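Local coordinates for protein alkaline phosphatase (PDB 7KWD) that probably hydrolyses phosphate monoesters as a homodimeric alkaline phosphatase that uses two zinc ions and one magnesium ion, at residues 45-50 and 316-321; 84-89 and 454-459; 90-95 and 433-438. One frame throughout, in Å; residues are numbered along the deposited sequence.

Contact 1. Residues 45-50 and 316-321; sequences VYDGFS and SDHATG. With ZN (zinc ion), chain E; MG (magnesium ion), chain D.
Asp47, Asp317 and His318 meet on one zinc ion: Asp47 OD1, Asp317 OD2 and His318 NE2 each lie 2.2 Å from it, and Ser95 OG supplies a fourth ligand. The two carboxylates cross with their planes 71° apart. Asp47 OD2 and Asp317 OD2 are 3.1 Å from each other; both bind metal, which probably offsets their repulsion. Asp47 is a bridging ligand, because its OD2 also binds the magnesium ion, together with Thr148, Glu270 and three waters.

The second shell fixes these ligands. Asp317 OD1 accepts the N-H of Gly48, N to OD1 3.0 Å, nearly along its C-O axis. That same oxygen lies over the His318 imidazole, offset toward the rim, with Gly48 N over the same face. His318 ND1 donates to Ala319 O at 3.1 Å; the oxygen is close to the ring plane, but ND1 comes from above the carbonyl plane.

Further out, Tyr46 to Phe49 form a type II turn, and Gly48, at positive phi, leaves room for Thr320 OG1, itself hydrogen-bonded to Asp275. Ser316 OG, set anti to its backbone N, reaches across and donates to Phe49 O (2.9 Å) in the carbonyl plane, on a lone pair, tying the last residue of the turn to 316-321. Water 1 joins Ser50 OG to Thr320 O.

Chemically, each zinc ligand drawn from these segments has a second job or a second bond: one carboxylate spans two metals, one accepts a peptide N-H, and the imidazole is tied to a peptide oxygen. The ligands are therefore likely to hold their orientation firmly.

Contact 2. Residues 84-89 and 454-459; sequences NTYSLT and LVDNTH
Asn84 and Asp456 pair as a parallel beta bridge, Asn84 N donating to Val455 O at 2.9 Å while Asn457 N returns a weak bond to Asn84 O as the strand 454-456 gives way to a type I turn.

The side chain of Asn84 crosses that of Leu454 at about a right angle, and its ND2 rests 3.8 Å from Leu454 CD2. The amide is not left to apolar company. ND2 donates to water 5, and OD1 is bonded to Gln58 NE2 of the second subunit.

Water 5 is the polar centre of this side of the contact. It gives a proton to Asp456 OD1 at 2.8 Å and is also hydrogen-bonded to Tyr86 OH. Tyr86 OH and Asp456 OD1 are themselves 3.9 Å apart, so the water bridges them; the two side chains cross at about a right angle. The other oxygen of Asp456, OD2, accepts twice from Thr458: OG1 at 2.6 Å uses the anti lone pair, whereas the backbone N comes from above the carboxylate plane. This second bond caps the turn that leads into helix 459-468.

Asn457 CB lies 3.0 Å from Asn84 O. With chi1 at 57°, between the backbone N and the carbonyl carbon, CG also comes against that oxygen. ND2 donates to water 6, which donates in turn to Thr85 O.

Lys107 gathers these groups from outside, with a salt bridge to Asp456 OD1, hydrogen bonds to Asn457 OD1 and Tyr86 O, and a cation-pi contact with the Tyr86 ring. The buried Asp456 thus has a lysine, a water and two Thr458 donors about it, an environment that would probably keep it ionised.

Contact 3. Residues 90-95 and 433-438; sequences SYVTES and HTASPV. With ZN (zinc ion), chain E; ZN (zinc ion), chain F.
His433 turns the edge of its imidazole to the backbone of Thr93 and Glu94. ND1 donates to Thr93 O at 2.7 Å in a nearly straight bond (168°), with the oxygen close to the ring plane. Glu94 CA lies at the same edge, 3.5 Å from His433 ND1, and Glu94 CB is near CE1. NE2 binds the second zinc ion at 2.2 Å, alongside Asp275 and His279.

Val92 crosses His433 obliquely. With CG1 anti to the backbone N, that methyl lies against His433 O and CB (3.4 and 3.5 Å), while CG2 turns to the Ala435 methyl, 4.1 Å away. Ala435 CB also touches Tyr91 O. An alanine in place of Val92 would remove both branches and would probably leave a gap beside His433 CB and the Ala435 methyl. Tyr332 of the second subunit meets the His433 ring edge-to-face.

Two residues past Thr93, Ser95, the predicted phosphoserine nucleophile, places OG 2.1 Å from the first zinc ion. The 90-95 segment thus serves both zinc sites: one peptide oxygen holds a histidine ligand of the second and is likely to enrich its NE2 in electron density, while the serine binds the first.

Overall arrangement
From the N terminus, the chain leaves strand 40-46 through 45-50, runs past strand 80-84 into 84-89 and 90-95, and enters helix 95-104. Only then does it reach 316-321, closing the loop of contact 1. Contact 3 closes next, at 433-438, and contact 2 last, at 454-459, so contact 3 is nested inside contact 2 and both cross contact 1. Contacts 1 and 3 meet at the first zinc ion and along neighbouring strands 310-325 and 433-434. Contact 2 sets the end of strand 80-84 beside strand 454-456, and Thr85 packs against His318 and Thr93, linking it to both others. Contacts 2 and 3 also touch the second subunit, bringing the dimer interface close to the metals.

Contact 1. Residues 45-50 and 316-321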
loop_
_atom_site.group_PDB
_atom_site.type_symbol
_atom_site.label_atom_id
_atom_site.label_comp_id
_atom_site.label_asym_id
_atom_site.label_seq_id
_atom_site.Cartn_x
_atom_site.Cartn_y
_atom_site.Cartn_z
ATOM N N VAL A 45 -6.290 -13.862 -10.019
ATOM C CA VAL A 45 -6.548 -12.465 -9.666
ATOM C C VAL A 45 -6.993 -12.394 -8.212
ATOM O O VAL A 45 -7.965 -13.045 -7.822
ATOM C CB VAL A 45 -7.614 -11.844 -10.571
ATOM C CG1 VAL A 45 -7.874 -10.392 -10.143
ATOM C CG2 VAL A 45 -7.199 -11.952 -12.020
ATOM N N TYR A 46 -6.279 -11.589 -7.419
ATOM C CA TYR A 46 -6.705 -11.176 -6.089
ATOM C C TYR A 46 -7.424 -9.834 -6.250
ATOM O O TYR A 46 -6.800 -8.786 -6.349
ATOM C CB TYR A 46 -5.494 -11.041 -5.172
ATOM C CG TYR A 46 -4.904 -12.307 -4.570
ATOM C CD1 TYR A 46 -4.402 -13.330 -5.369
ATOM C CD2 TYR A 46 -4.753 -12.433 -3.192
ATOM C CE1 TYR A 46 -3.819 -14.444 -4.808
ATOM C CE2 TYR A 46 -4.154 -13.543 -2.620
ATOM C CZ TYR A 46 -3.695 -14.543 -3.430
ATOM O OH TYR A 46 -3.124 -15.662 -2.871
ATOM N N ASP A 47 -8.754 -9.852 -6.291
ATOM C CA ASP A 47 -9.500 -8.637 -6.564
ATOM C C ASP A 47 -9.499 -7.723 -5.342
ATOM O O ASP A 47 -9.866 -8.147 -4.251
ATOM C CB ASP A 47 -10.933 -8.970 -6.972
ATOM C CG ASP A 47 -11.565 -7.852 -7.727
ATOM O OD1 ASP A 47 -11.577 -6.744 -7.150
ATOM O OD2 ASP A 47 -11.999 -8.065 -8.896
ATOM N N GLY A 48 -9.092 -6.476 -5.528
ATOM C CA GLY A 48 -9.119 -5.492 -4.454
ATOM C C GLY A 48 -8.047 -5.632 -3.394
ATOM O O GLY A 48 -8.117 -4.968 -2.344
ATOM N N PHE A 49 -7.001 -6.411 -3.677
ATOM C CA PHE A 49 -6.011 -6.816 -2.690
ATOM C C PHE A 49 -4.910 -5.777 -2.570
ATOM O O PHE A 49 -4.184 -5.509 -3.528
ATOM C CB PHE A 49 -5.441 -8.173 -3.102
ATOM C CG PHE A 49 -4.404 -8.755 -2.182
ATOM C CD1 PHE A 49 -4.743 -9.210 -0.919
ATOM C CD2 PHE A 49 -3.071 -8.917 -2.626
ATOM C CE1 PHE A 49 -3.797 -9.801 -0.090
ATOM C CE2 PHE A 49 -2.125 -9.496 -1.800
ATOM C CZ PHE A 49 -2.486 -9.958 -0.541
ATOM N N SER A 50 -4.784 -5.209 -1.381
ATOM C CA SER A 50 -3.794 -4.169 -1.121
ATOM C C SER A 50 -2.627 -4.730 -0.335
ATOM O O SER A 50 -2.670 -5.864 0.159
ATOM C CB SER A 50 -4.441 -3.019 -0.343
ATOM O OG SER A 50 -4.608 -3.390 0.990
ATOM N N SER A 316 -2.978 -8.670 -8.358
ATOM C CA SER A 316 -4.116 -7.908 -7.867
ATOM C C SER A 316 -4.567 -6.941 -8.953
ATOM O O SER A 316 -3.729 -6.371 -9.670
ATOM C CB SER A 316 -3.746 -7.131 -6.604
ATOM O OG SER A 316 -4.804 -6.231 -6.288
ATOM N N ASP A 317 -5.894 -6.736 -9.082
ATOM C CA ASP A 317 -6.362 -5.802 -10.111
ATOM C C ASP A 317 -6.406 -4.350 -9.657
ATOM O O ASP A 317 -6.418 -3.456 -10.505
ATOM C CB ASP A 317 -7.736 -6.224 -10.659
ATOM C CG ASP A 317 -8.842 -6.095 -9.669
ATOM O OD1 ASP A 317 -8.619 -6.120 -8.435
ATOM O OD2 ASP A 317 -9.992 -5.990 -10.145
ATOM N N HIS A 318 -6.428 -4.103 -8.352
ATOM C CA HIS A 318 -6.313 -2.779 -7.748
ATOM C C HIS A 318 -6.448 -2.982 -6.240
ATOM O O HIS A 318 -6.928 -4.028 -5.776
ATOM C CB HIS A 318 -7.406 -1.806 -8.204
ATOM C CG HIS A 318 -8.760 -2.384 -8.022
ATOM N ND1 HIS A 318 -9.391 -2.415 -6.795
ATOM C CD2 HIS A 318 -9.548 -3.066 -8.869
ATOM C CE1 HIS A 318 -10.532 -3.055 -6.909
ATOM N NE2 HIS A 318 -10.655 -3.441 -8.161
ATOM N N ALA A 319 -6.073 -1.956 -5.495
ATOM C CA ALA A 319 -6.275 -1.931 -4.067
ATOM C C ALA A 319 -7.667 -1.398 -3.737
ATOM O O ALA A 319 -8.254 -0.620 -4.497
ATOM C CB ALA A 319 -5.214 -1.057 -3.393
ATOM N N THR A 320 -8.182 -1.815 -2.576
ATOM C CA THR A 320 -9.481 -1.353 -2.103
ATOM C C THR A 320 -9.440 -1.137 -0.600
ATOM O O THR A 320 -8.945 -1.989 0.152
ATOM C CB THR A 320 -10.587 -2.341 -2.471
ATOM O OG1 THR A 320 -10.635 -2.419 -3.879
ATOM C CG2 THR A 320 -11.966 -1.866 -1.931
ATOM N N GLY A 321 -9.995 -0.005 -0.179
ATOM C CA GLY A 321 -10.038 0.374 1.208
ATOM C C GLY A 321 -9.225 1.623 1.458
ATOM O O GLY A 321 -9.682 2.721 1.146
HETATM ZN ZN ZN E . -11.621 -5.349 -8.852
HETATM MG MG MG D . -13.740 -9.100 -9.621
HETATM O O HOH W 1 -7.156 -2.923 1.990
HETATM O O HOH W 2 -15.210 -10.230 -10.653
HETATM O O HOH W 3 -14.828 -7.551 -10.105
HETATM O O HOH W 4 -14.595 -8.869 -7.470
#

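Contact 2. Residues 84-89 and 454-459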
loop_
_atom_site.group_PDB
_atom_site.type_symbol
_atom_site.label_atom_id
_atom_site.label_comp_id
_atom_site.label_asym_id
_atom_site.label_seq_id
_atom_site.Cartn_x
_atom_site.Cartn_y
_atom_site.Cartn_z
ATOM N N ASN A 84 0.664 -0.361 -12.152
ATOM C CA ASN A 84 -0.228 0.794 -12.080
ATOM C C ASN A 84 -1.623 0.386 -12.555
ATOM O O ASN A 84 -1.776 -0.339 -13.547
ATOM C CB ASN A 84 0.319 1.949 -12.929
ATOM C CG ASN A 84 1.285 2.825 -12.162
ATOM O OD1 ASN A 84 1.134 3.051 -10.951
ATOM N ND2 ASN A 84 2.295 3.328 -12.854
ATOM N N THR A 85 -2.649 0.837 -11.824
ATOM C CA THR A 85 -4.006 0.363 -12.059
ATOM C C THR A 85 -4.929 1.423 -12.636
ATOM O O THR A 85 -6.107 1.134 -12.874
ATOM C CB THR A 85 -4.607 -0.137 -10.754
ATOM O OG1 THR A 85 -4.591 0.951 -9.799
ATOM C CG2 THR A 85 -3.800 -1.293 -10.228
ATOM N N TYR A 86 -4.453 2.644 -12.819
ATOM C CA TYR A 86 -5.336 3.689 -13.313
ATOM C C TYR A 86 -5.960 3.322 -14.658
ATOM O O TYR A 86 -5.363 2.649 -15.506
ATOM C CB TYR A 86 -4.607 5.017 -13.413
ATOM C CG TYR A 86 -3.315 5.066 -14.177
ATOM C CD1 TYR A 86 -3.292 5.283 -15.548
ATOM C CD2 TYR A 86 -2.106 4.999 -13.509
ATOM C CE1 TYR A 86 -2.078 5.384 -16.239
ATOM C CE2 TYR A 86 -0.919 5.096 -14.173
ATOM C CZ TYR A 86 -0.911 5.290 -15.541
ATOM O OH TYR A 86 0.285 5.393 -16.197
ATOM N N SER A 87 -7.201 3.758 -14.836
ATOM C CA SER A 87 -7.920 3.528 -16.083
ATOM C C SER A 87 -7.719 4.743 -16.998
ATOM O O SER A 87 -6.908 5.631 -16.709
ATOM C CB SER A 87 -9.395 3.260 -15.782
ATOM O OG SER A 87 -9.944 4.347 -15.076
ATOM N N LEU A 88 -8.492 4.829 -18.082
ATOM C CA LEU A 88 -8.188 5.807 -19.133
ATOM C C LEU A 88 -8.413 7.251 -18.673
ATOM O O LEU A 88 -7.641 8.149 -19.054
ATOM C CB LEU A 88 -9.022 5.494 -20.371
ATOM C CG LEU A 88 -8.808 6.350 -21.621
ATOM C CD1 LEU A 88 -7.335 6.502 -21.946
ATOM C CD2 LEU A 88 -9.575 5.683 -22.756
ATOM N N THR A 89 -9.456 7.492 -17.866
ATOM C CA THR A 89 -9.817 8.830 -17.417
ATOM C C THR A 89 -9.835 8.998 -15.898
ATOM O O THR A 89 -10.156 10.092 -15.426
ATOM C CB THR A 89 -11.208 9.237 -17.952
ATOM O OG1 THR A 89 -12.227 8.393 -17.404
ATOM C CG2 THR A 89 -11.238 9.129 -19.433
ATOM N N LEU A 454 8.112 -1.652 -11.831
ATOM C CA LEU A 454 6.793 -1.027 -11.876
ATOM C C LEU A 454 6.379 -0.981 -13.329
ATOM O O LEU A 454 7.019 -0.290 -14.122
ATOM C CB LEU A 454 6.792 0.375 -11.288
ATOM C CG LEU A 454 5.492 1.154 -11.519
ATOM C CD1 LEU A 454 4.319 0.535 -10.759
ATOM C CD2 LEU A 454 5.639 2.588 -11.116
ATOM N N VAL A 455 5.328 -1.730 -13.679
ATOM C CA VAL A 455 4.828 -1.781 -15.043
ATOM C C VAL A 455 3.399 -1.292 -15.044
ATOM O O VAL A 455 2.783 -1.111 -13.998
ATOM C CB VAL A 455 4.903 -3.188 -15.662
ATOM C CG1 VAL A 455 6.323 -3.714 -15.638
ATOM C CG2 VAL A 455 3.928 -4.133 -14.994
ATOM N N ASP A 456 2.863 -1.115 -16.232
ATOM C CA ASP A 456 1.464 -0.725 -16.359
ATOM C C ASP A 456 0.598 -1.967 -16.347
ATOM O O ASP A 456 1.031 -3.041 -16.761
ATOM C CB ASP A 456 1.234 0.076 -17.636
ATOM C CG ASP A 456 -0.130 0.714 -17.671
ATOM O OD1 ASP A 456 -0.383 1.606 -16.827
ATOM O OD2 ASP A 456 -0.943 0.302 -18.524
ATOM N N ASN A 457 -0.646 -1.826 -15.864
ATOM C CA ASN A 457 -1.477 -3.025 -15.822
ATOM C C ASN A 457 -1.672 -3.608 -17.223
ATOM O O ASN A 457 -1.825 -4.832 -17.370
ATOM C CB ASN A 457 -2.794 -2.750 -15.084
ATOM C CG ASN A 457 -3.641 -1.612 -15.665
ATOM O OD1 ASN A 457 -3.294 -0.940 -16.642
ATOM N ND2 ASN A 457 -4.783 -1.402 -15.035
ATOM N N THR A 458 -1.581 -2.778 -18.267
ATOM C CA THR A 458 -1.725 -3.323 -19.613
ATOM C C THR A 458 -0.598 -4.284 -19.956
ATOM O O THR A 458 -0.707 -5.049 -20.913
ATOM C CB THR A 458 -1.742 -2.230 -20.682
ATOM O OG1 THR A 458 -0.611 -1.352 -20.525
ATOM C CG2 THR A 458 -3.039 -1.431 -20.568
ATOM N N HIS A 459 0.492 -4.256 -19.208
ATOM C CA HIS A 459 1.580 -5.167 -19.534
ATOM C C HIS A 459 1.216 -6.610 -19.234
ATOM O O HIS A 459 1.822 -7.535 -19.800
ATOM C CB HIS A 459 2.837 -4.794 -18.786
ATOM C CG HIS A 459 4.050 -5.450 -19.341
ATOM N ND1 HIS A 459 4.438 -5.288 -20.653
ATOM C CD2 HIS A 459 4.919 -6.327 -18.791
ATOM C CE1 HIS A 459 5.520 -6.011 -20.875
ATOM N NE2 HIS A 459 5.836 -6.641 -19.759
HETATM O O HOH W 5 1.820 2.890 -15.766
HETATM O O HOH W 6 -7.526 0.126 -15.236
#

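Contact 3. Residues 90-95 and 433-438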
loop_
_atom_site.group_PDB
_atom_site.type_symbol
_atom_site.label_atom_id
_atom_site.label_comp_id
_atom_site.label_asym_id
_atom_site.label_seq_id
_atom_site.Cartn_x
_atom_site.Cartn_y
_atom_site.Cartn_z
ATOM N N SER A 90 -9.448 7.978 -15.126
ATOM C CA SER A 90 -9.512 8.065 -13.674
ATOM C C SER A 90 -8.319 7.378 -13.043
ATOM O O SER A 90 -8.029 6.220 -13.360
ATOM C CB SER A 90 -10.768 7.397 -13.128
ATOM O OG SER A 90 -10.689 7.315 -11.722
ATOM N N TYR A 91 -7.674 8.056 -12.111
ATOM C CA TYR A 91 -6.587 7.441 -11.365
ATOM C C TYR A 91 -7.043 6.358 -10.422
ATOM O O TYR A 91 -6.187 5.702 -9.837
ATOM C CB TYR A 91 -5.832 8.514 -10.615
ATOM C CG TYR A 91 -4.923 9.147 -11.591
ATOM C CD1 TYR A 91 -3.783 8.510 -11.932
ATOM C CD2 TYR A 91 -5.247 10.308 -12.264
ATOM C CE1 TYR A 91 -2.970 8.992 -12.818
ATOM C CE2 TYR A 91 -4.395 10.808 -13.189
ATOM C CZ TYR A 91 -3.241 10.124 -13.451
ATOM O OH TYR A 91 -2.265 10.494 -14.382
ATOM N N VAL A 92 -8.342 6.110 -10.306
ATOM C CA VAL A 92 -8.847 4.964 -9.572
ATOM C C VAL A 92 -9.746 4.159 -10.488
ATOM O O VAL A 92 -10.802 4.646 -10.925
ATOM C CB VAL A 92 -9.601 5.381 -8.309
ATOM C CG1 VAL A 92 -10.109 4.138 -7.555
ATOM C CG2 VAL A 92 -8.707 6.263 -7.446
ATOM N N THR A 93 -9.348 2.926 -10.762
ATOM C CA THR A 93 -10.066 2.091 -11.708
ATOM C C THR A 93 -11.197 1.386 -10.984
ATOM O O THR A 93 -11.216 1.299 -9.763
ATOM C CB THR A 93 -9.115 1.059 -12.315
ATOM O OG1 THR A 93 -9.706 0.376 -13.417
ATOM C CG2 THR A 93 -8.746 0.045 -11.260
ATOM N N GLU A 94 -12.106 0.805 -11.745
ATOM C CA GLU A 94 -12.878 -0.307 -11.171
ATOM C C GLU A 94 -12.581 -1.562 -11.992
ATOM O O GLU A 94 -11.682 -1.587 -12.850
ATOM C CB GLU A 94 -14.364 0.041 -11.050
ATOM C CG GLU A 94 -14.966 0.637 -12.282
ATOM C CD GLU A 94 -14.924 -0.356 -13.451
ATOM O OE1 GLU A 94 -13.952 -0.286 -14.241
ATOM O OE2 GLU A 94 -15.835 -1.221 -13.568
ATOM N N SER A 95 -13.349 -2.613 -11.714
ATOM C CA SER A 95 -12.930 -3.957 -12.090
ATOM C C SER A 95 -12.976 -4.200 -13.595
ATOM O O SER A 95 -12.139 -4.945 -14.123
ATOM C CB SER A 95 -13.794 -4.977 -11.367
ATOM O OG SER A 95 -13.198 -5.388 -10.178
ATOM N N HIS A 433 -12.235 1.681 -3.986
ATOM C CA HIS A 433 -10.907 1.390 -4.530
ATOM C C HIS A 433 -9.964 2.569 -4.310
ATOM O O HIS A 433 -10.386 3.722 -4.164
ATOM C CB HIS A 433 -10.957 1.130 -6.028
ATOM C CG HIS A 433 -11.916 0.068 -6.415
ATOM N ND1 HIS A 433 -12.200 -0.230 -7.729
ATOM C CD2 HIS A 433 -12.673 -0.767 -5.663
ATOM C CE1 HIS A 433 -13.099 -1.200 -7.775
ATOM N NE2 HIS A 433 -13.408 -1.530 -6.539
ATOM N N THR A 434 -8.677 2.275 -4.293
ATOM C CA THR A 434 -7.649 3.304 -4.209
ATOM C C THR A 434 -6.692 3.161 -5.386
ATOM O O THR A 434 -6.759 2.210 -6.168
ATOM C CB THR A 434 -6.879 3.239 -2.884
ATOM O OG1 THR A 434 -6.121 2.016 -2.832
ATOM C CG2 THR A 434 -7.831 3.304 -1.674
ATOM N N ALA A 435 -5.799 4.137 -5.505
ATOM C CA ALA A 435 -4.942 4.303 -6.672
ATOM C C ALA A 435 -3.576 3.633 -6.534
ATOM O O ALA A 435 -2.767 3.678 -7.473
ATOM C CB ALA A 435 -4.701 5.788 -6.929
ATOM N N SER A 436 -3.300 3.041 -5.401
ATOM C CA SER A 436 -2.005 2.425 -5.137
ATOM C C SER A 436 -1.608 1.419 -6.225
ATOM O O SER A 436 -2.429 0.585 -6.644
ATOM C CB SER A 436 -2.082 1.699 -3.782
ATOM O OG SER A 436 -0.985 0.805 -3.643
ATOM N N PRO A 437 -0.345 1.363 -6.605
ATOM C CA PRO A 437 0.116 0.201 -7.383
ATOM C C PRO A 437 0.064 -1.064 -6.532
ATOM O O PRO A 437 0.166 -1.015 -5.304
ATOM C CB PRO A 437 1.547 0.570 -7.775
ATOM C CG PRO A 437 1.952 1.653 -6.832
ATOM C CD PRO A 437 0.705 2.373 -6.427
ATOM N N VAL A 438 -0.142 -2.208 -7.188
ATOM C CA VAL A 438 -0.408 -3.455 -6.480
ATOM C C VAL A 438 0.408 -4.600 -7.081
ATOM O O VAL A 438 1.135 -4.445 -8.063
ATOM C CB VAL A 438 -1.912 -3.802 -6.488
ATOM C CG1 VAL A 438 -2.653 -2.787 -5.628
ATOM C CG2 VAL A 438 -2.422 -3.804 -7.921
HETATM ZN ZN ZN E . -11.621 -5.349 -8.852
HETATM ZN ZN ZN F . -14.725 -3.127 -5.854
HETATM O O HOH W 7 -3.365 5.584 -10.002
HETATM O O HOH W 8 -6.919 2.392 -9.485
#